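PDB 6SMO: PKS_KS domain-containing protein from Photorhabdus luminescens subsp. laumondii, which probably acts as a 3-oxoacyl-[acyl-carrier-protein] synthase and is captured here with a pentaoxo-dodecanal polyketide chain in its pocket. Local coordinates for residues B[123-128]-B[169-174]; B[327-332]-B[356-361]; B[361-366]-B[390-395]. All blocks are in the same frame, centred on the assembly; numbering follows the deposited sequence.

Overall arrangement
Contact 1 and contact 2 sit near the two ends of one mixed sheet, their centres about 31 Å apart on opposite sides of the chain's centre. Contact 1 packs a helix on the strand next to the outermost 184-185; contact 2 joins the last two parallel strands at the far end. Contact 3 continues from contact 2: they share N361, their centres lie about 10 Å apart, and a probable hydrogen bond runs from K364 NZ to H332 O. Contacts 1 and 3 are about 28 Å apart between centres and do not touch. Contact 3 leads toward the pocket residue H369, with the S362 side chain about 12 Å from the bound polyketide chain.

Contact 1: residues B[123-128]-B[169-174]; sequences FGVAIA and SAATSV
I127 and V125 of strand 123-128 meet A170, A171 and V174 of 169-174, the first turns of helix 169-178, and I127 carries the larger share. At its root, I127 CB looks across to A171 CB at a loose 4.5 Å. The CG2 branch meets the A170 methyl, CG2 to CB 3.7 Å. CG1 is anti to the carbonyl carbon (chi1 -61°), and CD1 beyond it ends at the helix. There CD1 reaches A170 O at 3.5 Å and V174 CG2 at 3.6 Å, so that the tip rests between a backbone carbonyl and the valine one turn later. The I127 and V174 side chains cross obliquely. V125 repeats the approach two residues earlier in the strand: its CG1 lies 3.5 Å from A171 O, while CG2 faces V174 CG1 at a slacker 4.3 Å.

No direct hydrogen bond joins the segments. One water donates to I127 O at 2.8 Å and accepts a weak bond from A171 N; I127 O also takes N186 ND2. Behind A170 stand Y96 and A100 of helix 95-111, while T172, whose CB points away from the strand, packs on H362 of the partner Ketoacyl_synth_N domain-containing chain.

The short axes approach to 7.4 Å at 153°, nearly antiparallel. A128 turns its CB away from this helix and touches A193 and A197 of helix 193-206. Strand 123-128 is therefore covered by helices on two faces, the helix-on-sheet layering of the thiolase fold, within the crossover that leads to the neighbouring parallel strand 184-185.

Contact 2: residues B[327-332]-B[356-361]; sequences NYISAH and FGIPIN
I329 and I360 are paired in parallel, and the backbone supplies the first kind of interaction. I329 uses both its peptide groups: its N donates to P359 O at 3.3 Å, and its O accepts from N361 N at 3.3 Å, nearly along the C=O axis. The same I329 O receives a CA-H...O contact from I360 CA at 3.3 Å. One step on, A331 N gives N361 O a weak bond of 2.9 Å.

The polar side-chain link is Y328 with N361. N361 CG stands between its own backbone N and carbonyl carbon (chi1 57°), and ND2 donates to Y328 OH at 2.8 Å with a bent N-H...O angle of 134°. The hydroxyl lies in the amide plane. Ring and amide planes are 83° apart, and N361 ND2 lies at the edge of the Y328 ring, in the plane of that ring. E385 lies beside both groups, its OE2 accepting from N361 ND2 and its OE1 sharing a weak bond with Y328 OH.

Apolar contacts gather on the face that bears I329 and I360. These two side chains lie side by side and point the same way, CD1 to CG1 4.0 Å. I329 CD1 also reaches I358 CG2 at 3.9 Å, and A331 CB meets I360 CG2 at 3.7 Å. I347 of helix 337-350, the connection between the two strands, packs on I329 and I360.

The contact thus has two chemistries: apolar under I347, and polar at N361, whose buried ND2 is shared among Y328 OH, E385 OE2 and H392 O. If E385 is ionised, its charge would probably favour the N-H groups of ND2 pointing toward it.

Contact 3: residues B[361-366]-B[390-395]; sequences NSLKSM and YVHPTI
L363 and N361 hold the H392 ring between them. L363 CD1 sits over one face, offset toward the rim, 3.5 Å from the ring centroid and 22° off the normal, a CH-pi contact; the two side chains cross at about a right angle. On the opposite face lies the N361 amide, its plane only 14° from that of the ring and ND2 over the ring centre. While stacked there, ND2, which is also bonded to Y328 OH, donates to H392 O at 2.9 Å with an almost straight N-H...O angle of 177°. H392 N in turn is bonded to E385 OE2. M366 reaches the ring as well, its bent end placing CE 3.6 Å from H392 ND1, and ND1 itself gives a weak bond to P393 O.

Farther along, M366 and I395 cross at about a right angle, CG to CD1 3.7 Å. S365 points its CB at the other segment, and its OG is gripped twice: it donates to S362 O at 3.0 Å and accepts a weak bond from I395 N at 3.3 Å. S362 N gives a second weak bond, 3.3 Å, to T394 OG1, which also bonds to Y408 O. S362 OG, bonded chiefly to G333 O, accepts weakly from K364 N at 3.5 Å, a capping bond at the turn into the short helix.

F47 and I51 of helix 44-53 close over L363, while K364 NZ makes a salt bridge with E378 and bonds to H332 O. The run from K364 to H369 fits the KSxxGH motif of beta-ketoacyl synthases, whose lysine and histidine belong to the active site in relatives and probably do so here; H369 is seen lining the polyketide pocket.

Contact 1: residues B[123-128]-B[169-174]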
loop_
_atom_site.group_PDB
_atom_site.type_symbol
_atom_site.label_atom_id
_atom_site.label_comp_id
_atom_site.label_asym_id
_atom_site.label_seq_id
_atom_site.Cartn_x
_atom_site.Cartn_y
_atom_site.Cartn_z
ATOM N N PHE B 123 -6.212 22.087 -4.160
ATOM C CA PHE B 123 -5.917 21.512 -2.819
ATOM C C PHE B 123 -6.391 20.055 -2.770
ATOM O O PHE B 123 -7.607 19.817 -2.923
ATOM C CB PHE B 123 -6.572 22.353 -1.719
ATOM C CG PHE B 123 -6.535 21.734 -0.344
ATOM C CD1 PHE B 123 -5.351 21.241 0.183
ATOM C CD2 PHE B 123 -7.684 21.654 0.430
ATOM C CE1 PHE B 123 -5.318 20.671 1.446
ATOM C CE2 PHE B 123 -7.648 21.087 1.696
ATOM C CZ PHE B 123 -6.466 20.596 2.201
ATOM N N GLY B 124 -5.457 19.119 -2.557
ATOM C CA GLY B 124 -5.709 17.663 -2.555
ATOM C C GLY B 124 -5.165 16.983 -1.310
ATOM O O GLY B 124 -4.279 17.565 -0.655
ATOM N N VAL B 125 -5.672 15.784 -1.002
ATOM C CA VAL B 125 -5.303 14.977 0.200
ATOM C C VAL B 125 -4.574 13.709 -0.261
ATOM O O VAL B 125 -4.875 13.219 -1.365
ATOM C CB VAL B 125 -6.546 14.636 1.048
ATOM C CG1 VAL B 125 -6.199 13.786 2.261
ATOM C CG2 VAL B 125 -7.291 15.889 1.480
ATOM N N ALA B 126 -3.646 13.210 0.562
ATOM C CA ALA B 126 -2.905 11.943 0.356
ATOM C C ALA B 126 -2.503 11.359 1.716
ATOM O O ALA B 126 -1.344 11.555 2.130
ATOM C CB ALA B 126 -1.706 12.185 -0.529
ATOM N N ILE B 127 -3.441 10.681 2.387
ATOM C CA ILE B 127 -3.231 10.008 3.704
ATOM C C ILE B 127 -3.122 8.500 3.461
ATOM O O ILE B 127 -4.127 7.895 3.036
ATOM C CB ILE B 127 -4.354 10.360 4.701
ATOM C CG1 ILE B 127 -4.401 11.866 4.979
ATOM C CG2 ILE B 127 -4.211 9.554 5.985
ATOM C CD1 ILE B 127 -5.647 12.327 5.699
ATOM N N ALA B 128 -1.944 7.929 3.730
ATOM C CA ALA B 128 -1.601 6.508 3.488
ATOM C C ALA B 128 -1.857 5.678 4.751
ATOM O O ALA B 128 -1.997 6.268 5.842
ATOM C CB ALA B 128 -0.162 6.403 3.051
ATOM N N SER B 169 -10.887 5.966 4.488
ATOM C CA SER B 169 -11.764 6.682 5.452
ATOM C C SER B 169 -11.075 7.978 5.891
ATOM O O SER B 169 -11.750 9.024 5.929
ATOM C CB SER B 169 -12.103 5.819 6.640
ATOM O OG SER B 169 -12.882 4.700 6.248
ATOM N N ALA B 170 -9.776 7.892 6.196
ATOM C CA ALA B 170 -8.922 9.006 6.672
ATOM C C ALA B 170 -8.797 10.081 5.584
ATOM O O ALA B 170 -8.948 11.271 5.918
ATOM C CB ALA B 170 -7.569 8.472 7.079
ATOM N N ALA B 171 -8.537 9.672 4.337
ATOM C CA ALA B 171 -8.291 10.563 3.178
ATOM C C ALA B 171 -9.550 11.376 2.848
ATOM O O ALA B 171 -9.429 12.604 2.674
ATOM C CB ALA B 171 -7.834 9.754 1.988
ATOM N N THR B 172 -10.709 10.715 2.766
ATOM C CA THR B 172 -12.001 11.309 2.325
ATOM C C THR B 172 -12.584 12.199 3.431
ATOM O O THR B 172 -13.135 13.265 3.089
ATOM C CB THR B 172 -12.998 10.224 1.900
ATOM O OG1 THR B 172 -13.142 9.294 2.974
ATOM C CG2 THR B 172 -12.570 9.495 0.646
ATOM N N SER B 173 -12.481 11.776 4.696
ATOM C CA SER B 173 -12.999 12.508 5.884
ATOM C C SER B 173 -12.294 13.863 6.015
ATOM O O SER B 173 -12.987 14.864 6.292
ATOM C CB SER B 173 -12.850 11.691 7.143
ATOM O OG SER B 173 -13.648 10.518 7.085
ATOM N N VAL B 174 -10.970 13.886 5.826
ATOM C CA VAL B 174 -10.117 15.112 5.906
ATOM C C VAL B 174 -10.422 16.009 4.698
ATOM O O VAL B 174 -10.527 17.237 4.893
ATOM C CB VAL B 174 -8.620 14.751 5.995
ATOM C CG1 VAL B 174 -7.719 15.959 5.781
ATOM C CG2 VAL B 174 -8.292 14.076 7.319
HETATM O O HOH W 1 -6.742 7.181 3.743
#

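Contact 2: residues B[327-332]-B[356-361]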
loop_
_atom_site.group_PDB
_atom_site.type_symbol
_atom_site.label_atom_id
_atom_site.label_comp_id
_atom_site.label_asym_id
_atom_site.label_seq_id
_atom_site.Cartn_x
_atom_site.Cartn_y
_atom_site.Cartn_z
ATOM N N ASN B 327 24.645 15.346 5.033
ATOM C CA ASN B 327 25.347 15.313 6.347
ATOM C C ASN B 327 24.384 14.882 7.466
ATOM O O ASN B 327 24.717 15.123 8.640
ATOM C CB ASN B 327 26.014 16.657 6.658
ATOM C CG ASN B 327 25.031 17.774 6.947
ATOM O OD1 ASN B 327 23.888 17.743 6.498
ATOM N ND2 ASN B 327 25.472 18.770 7.699
ATOM N N TYR B 328 23.253 14.253 7.127
ATOM C CA TYR B 328 22.299 13.663 8.105
ATOM C C TYR B 328 21.331 12.709 7.392
ATOM O O TYR B 328 20.886 13.027 6.273
ATOM C CB TYR B 328 21.527 14.751 8.855
ATOM C CG TYR B 328 20.400 14.211 9.699
ATOM C CD1 TYR B 328 20.658 13.440 10.822
ATOM C CD2 TYR B 328 19.076 14.431 9.355
ATOM C CE1 TYR B 328 19.632 12.920 11.595
ATOM C CE2 TYR B 328 18.039 13.919 10.119
ATOM C CZ TYR B 328 18.316 13.161 11.241
ATOM O OH TYR B 328 17.294 12.656 11.991
ATOM N N ILE B 329 21.017 11.580 8.037
ATOM C CA ILE B 329 20.111 10.512 7.514
ATOM C C ILE B 329 19.140 10.100 8.628
ATOM O O ILE B 329 19.617 9.661 9.692
ATOM C CB ILE B 329 20.925 9.310 6.987
ATOM C CG1 ILE B 329 21.869 9.706 5.847
ATOM C CG2 ILE B 329 20.007 8.168 6.573
ATOM C CD1 ILE B 329 23.026 8.757 5.644
ATOM N N SER B 330 17.833 10.244 8.390
ATOM C CA SER B 330 16.739 9.713 9.247
ATOM C C SER B 330 16.380 8.299 8.774
ATOM O O SER B 330 15.425 8.162 7.986
ATOM C CB SER B 330 15.535 10.621 9.231
ATOM O OG SER B 330 14.463 10.058 9.974
ATOM N N ALA B 331 17.125 7.288 9.230
ATOM C CA ALA B 331 17.004 5.884 8.771
ATOM C C ALA B 331 15.691 5.277 9.278
ATOM O O ALA B 331 15.146 5.780 10.281
ATOM C CB ALA B 331 18.192 5.075 9.227
ATOM N N HIS B 332 15.266 4.200 8.614
ATOM C CA HIS B 332 14.036 3.443 8.950
ATOM C C HIS B 332 14.192 2.843 10.346
ATOM O O HIS B 332 13.282 3.037 11.150
ATOM C CB HIS B 332 13.828 2.379 7.870
ATOM C CG HIS B 332 12.617 1.537 8.040
ATOM N ND1 HIS B 332 11.383 1.953 7.649
ATOM C CD2 HIS B 332 12.459 0.299 8.536
ATOM C CE1 HIS B 332 10.507 1.016 7.909
ATOM N NE2 HIS B 332 11.140 -0.005 8.452
ATOM N N PHE B 356 30.928 7.401 7.458
ATOM C CA PHE B 356 31.240 7.197 8.900
ATOM C C PHE B 356 30.950 8.470 9.707
ATOM O O PHE B 356 30.448 8.347 10.842
ATOM C CB PHE B 356 32.689 6.732 9.072
ATOM C CG PHE B 356 32.928 5.302 8.659
ATOM C CD1 PHE B 356 32.686 4.259 9.540
ATOM C CD2 PHE B 356 33.384 4.995 7.385
ATOM C CE1 PHE B 356 32.900 2.943 9.160
ATOM C CE2 PHE B 356 33.597 3.678 7.007
ATOM C CZ PHE B 356 33.356 2.655 7.894
ATOM N N GLY B 357 31.254 9.645 9.146
ATOM C CA GLY B 357 31.078 10.952 9.813
ATOM C C GLY B 357 29.618 11.317 10.025
ATOM O O GLY B 357 29.325 12.000 11.026
ATOM N N ILE B 358 28.735 10.877 9.122
ATOM C CA ILE B 358 27.319 11.343 9.013
ATOM C C ILE B 358 26.506 10.788 10.181
ATOM O O ILE B 358 26.423 9.574 10.352
ATOM C CB ILE B 358 26.718 10.942 7.650
ATOM C CG1 ILE B 358 27.468 11.605 6.491
ATOM C CG2 ILE B 358 25.228 11.247 7.602
ATOM C CD1 ILE B 358 27.224 10.961 5.147
ATOM N N PRO B 359 25.887 11.655 11.017
ATOM C CA PRO B 359 24.925 11.206 12.025
ATOM C C PRO B 359 23.695 10.532 11.394
ATOM O O PRO B 359 23.064 11.139 10.547
ATOM C CB PRO B 359 24.522 12.495 12.764
ATOM C CG PRO B 359 25.644 13.469 12.471
ATOM C CD PRO B 359 26.112 13.107 11.078
ATOM N N ILE B 360 23.406 9.296 11.813
ATOM C CA ILE B 360 22.239 8.475 11.367
ATOM C C ILE B 360 21.435 8.094 12.614
ATOM O O ILE B 360 22.061 7.651 13.587
ATOM C CB ILE B 360 22.715 7.226 10.593
ATOM C CG1 ILE B 360 23.672 7.583 9.452
ATOM C CG2 ILE B 360 21.530 6.412 10.093
ATOM C CD1 ILE B 360 24.612 6.465 9.068
ATOM N N ASN B 361 20.108 8.259 12.600
ATOM C CA ASN B 361 19.245 7.938 13.772
ATOM C C ASN B 361 17.986 7.185 13.331
ATOM O O ASN B 361 17.674 7.178 12.123
ATOM C CB ASN B 361 18.881 9.185 14.584
ATOM C CG ASN B 361 18.181 10.261 13.780
ATOM O OD1 ASN B 361 17.868 10.070 12.606
ATOM N ND2 ASN B 361 17.932 11.399 14.404
#

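Contact 3: residues B[361-366]-B[390-395]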
loop_
_atom_site.group_PDB
_atom_site.type_symbol
_atom_site.label_atom_id
_atom_site.label_comp_id
_atom_site.label_asym_id
_atom_site.label_seq_id
_atom_site.Cartn_x
_atom_site.Cartn_y
_atom_site.Cartn_z
ATOM N N ASN B 361 20.108 8.259 12.600
ATOM C CA ASN B 361 19.245 7.938 13.772
ATOM C C ASN B 361 17.986 7.185 13.331
ATOM O O ASN B 361 17.674 7.178 12.123
ATOM C CB ASN B 361 18.881 9.185 14.584
ATOM C CG ASN B 361 18.181 10.261 13.780
ATOM O OD1 ASN B 361 17.868 10.070 12.606
ATOM N ND2 ASN B 361 17.932 11.399 14.404
ATOM N N SER B 362 17.310 6.569 14.306
ATOM C CA SER B 362 15.992 5.896 14.175
ATOM C C SER B 362 15.077 6.374 15.308
ATOM O O SER B 362 15.484 6.252 16.480
ATOM C CB SER B 362 16.149 4.398 14.198
ATOM O OG SER B 362 14.884 3.754 14.143
ATOM N N LEU B 363 13.896 6.900 14.969
ATOM C CA LEU B 363 12.893 7.395 15.950
ATOM C C LEU B 363 12.177 6.203 16.601
ATOM O O LEU B 363 11.607 6.389 17.693
ATOM C CB LEU B 363 11.892 8.313 15.243
ATOM C CG LEU B 363 11.077 9.223 16.162
ATOM C CD1 LEU B 363 11.920 10.386 16.660
ATOM C CD2 LEU B 363 9.830 9.735 15.458
ATOM N N LYS B 364 12.220 5.030 15.958
ATOM C CA LYS B 364 11.517 3.794 16.400
ATOM C C LYS B 364 12.105 3.273 17.720
ATOM O O LYS B 364 11.474 2.381 18.319
ATOM C CB LYS B 364 11.589 2.716 15.314
ATOM C CG LYS B 364 10.832 3.033 14.031
ATOM C CD LYS B 364 10.863 1.902 13.025
ATOM C CE LYS B 364 10.119 2.204 11.741
ATOM N NZ LYS B 364 10.805 3.234 10.926
ATOM N N SER B 365 13.259 3.793 18.156
ATOM C CA SER B 365 13.883 3.486 19.471
ATOM C C SER B 365 13.041 4.075 20.611
ATOM O O SER B 365 13.073 3.503 21.719
ATOM C CB SER B 365 15.306 3.983 19.533
ATOM O OG SER B 365 15.365 5.389 19.346
ATOM N N MET B 366 12.334 5.181 20.349
ATOM C CA MET B 366 11.459 5.886 21.325
ATOM C C MET B 366 9.983 5.592 21.023
ATOM O O MET B 366 9.237 5.301 21.978
ATOM C CB MET B 366 11.693 7.400 21.264
ATOM C CG MET B 366 13.127 7.797 21.552
ATOM S SD MET B 366 13.360 9.590 21.608
ATOM C CE MET B 366 14.135 9.877 20.018
ATOM N N TYR B 390 18.859 20.586 15.337
ATOM C CA TYR B 390 19.115 19.576 16.397
ATOM C C TYR B 390 18.844 18.182 15.823
ATOM O O TYR B 390 17.996 18.058 14.918
ATOM C CB TYR B 390 18.247 19.846 17.630
ATOM C CG TYR B 390 18.583 18.997 18.830
ATOM C CD1 TYR B 390 19.536 19.407 19.750
ATOM C CD2 TYR B 390 17.955 17.782 19.048
ATOM C CE1 TYR B 390 19.855 18.633 20.855
ATOM C CE2 TYR B 390 18.262 16.994 20.147
ATOM C CZ TYR B 390 19.215 17.422 21.055
ATOM O OH TYR B 390 19.522 16.654 22.141
ATOM N N VAL B 391 19.550 17.172 16.338
ATOM C CA VAL B 391 19.426 15.747 15.914
ATOM C C VAL B 391 19.084 14.903 17.147
ATOM O O VAL B 391 19.898 14.887 18.091
ATOM C CB VAL B 391 20.715 15.260 15.224
ATOM C CG1 VAL B 391 20.658 13.777 14.900
ATOM C CG2 VAL B 391 21.018 16.062 13.968
ATOM N N HIS B 392 17.922 14.239 17.138
ATOM C CA HIS B 392 17.452 13.349 18.234
ATOM C C HIS B 392 18.306 12.084 18.242
ATOM O O HIS B 392 18.762 11.638 17.190
ATOM C CB HIS B 392 15.945 13.063 18.122
ATOM C CG HIS B 392 15.556 12.145 17.008
ATOM N ND1 HIS B 392 15.872 10.799 17.009
ATOM C CD2 HIS B 392 14.848 12.365 15.879
ATOM C CE1 HIS B 392 15.397 10.236 15.917
ATOM N NE2 HIS B 392 14.765 11.176 15.207
ATOM N N PRO B 393 18.559 11.475 19.424
ATOM C CA PRO B 393 19.397 10.280 19.514
ATOM C C PRO B 393 18.636 8.970 19.270
ATOM O O PRO B 393 17.421 8.971 19.356
ATOM C CB PRO B 393 19.879 10.339 20.968
ATOM C CG PRO B 393 18.704 10.939 21.716
ATOM C CD PRO B 393 18.064 11.909 20.740
ATOM N N THR B 394 19.374 7.899 18.967
ATOM C CA THR B 394 18.890 6.492 18.979
ATOM C C THR B 394 19.109 5.932 20.389
ATOM O O THR B 394 20.263 5.586 20.706
ATOM C CB THR B 394 19.602 5.642 17.918
ATOM O OG1 THR B 394 19.629 6.372 16.693
ATOM C CG2 THR B 394 18.937 4.301 17.695
ATOM N N ILE B 395 18.054 5.873 21.208
ATOM C CA ILE B 395 18.141 5.455 22.640
ATOM C C ILE B 395 18.211 3.925 22.720
ATOM O O ILE B 395 18.008 3.261 21.683
ATOM C CB ILE B 395 16.976 6.026 23.478
ATOM C CG1 ILE B 395 15.614 5.453 23.071
ATOM C CG2 ILE B 395 16.982 7.547 23.433
ATOM C CD1 ILE B 395 14.565 5.544 24.156
#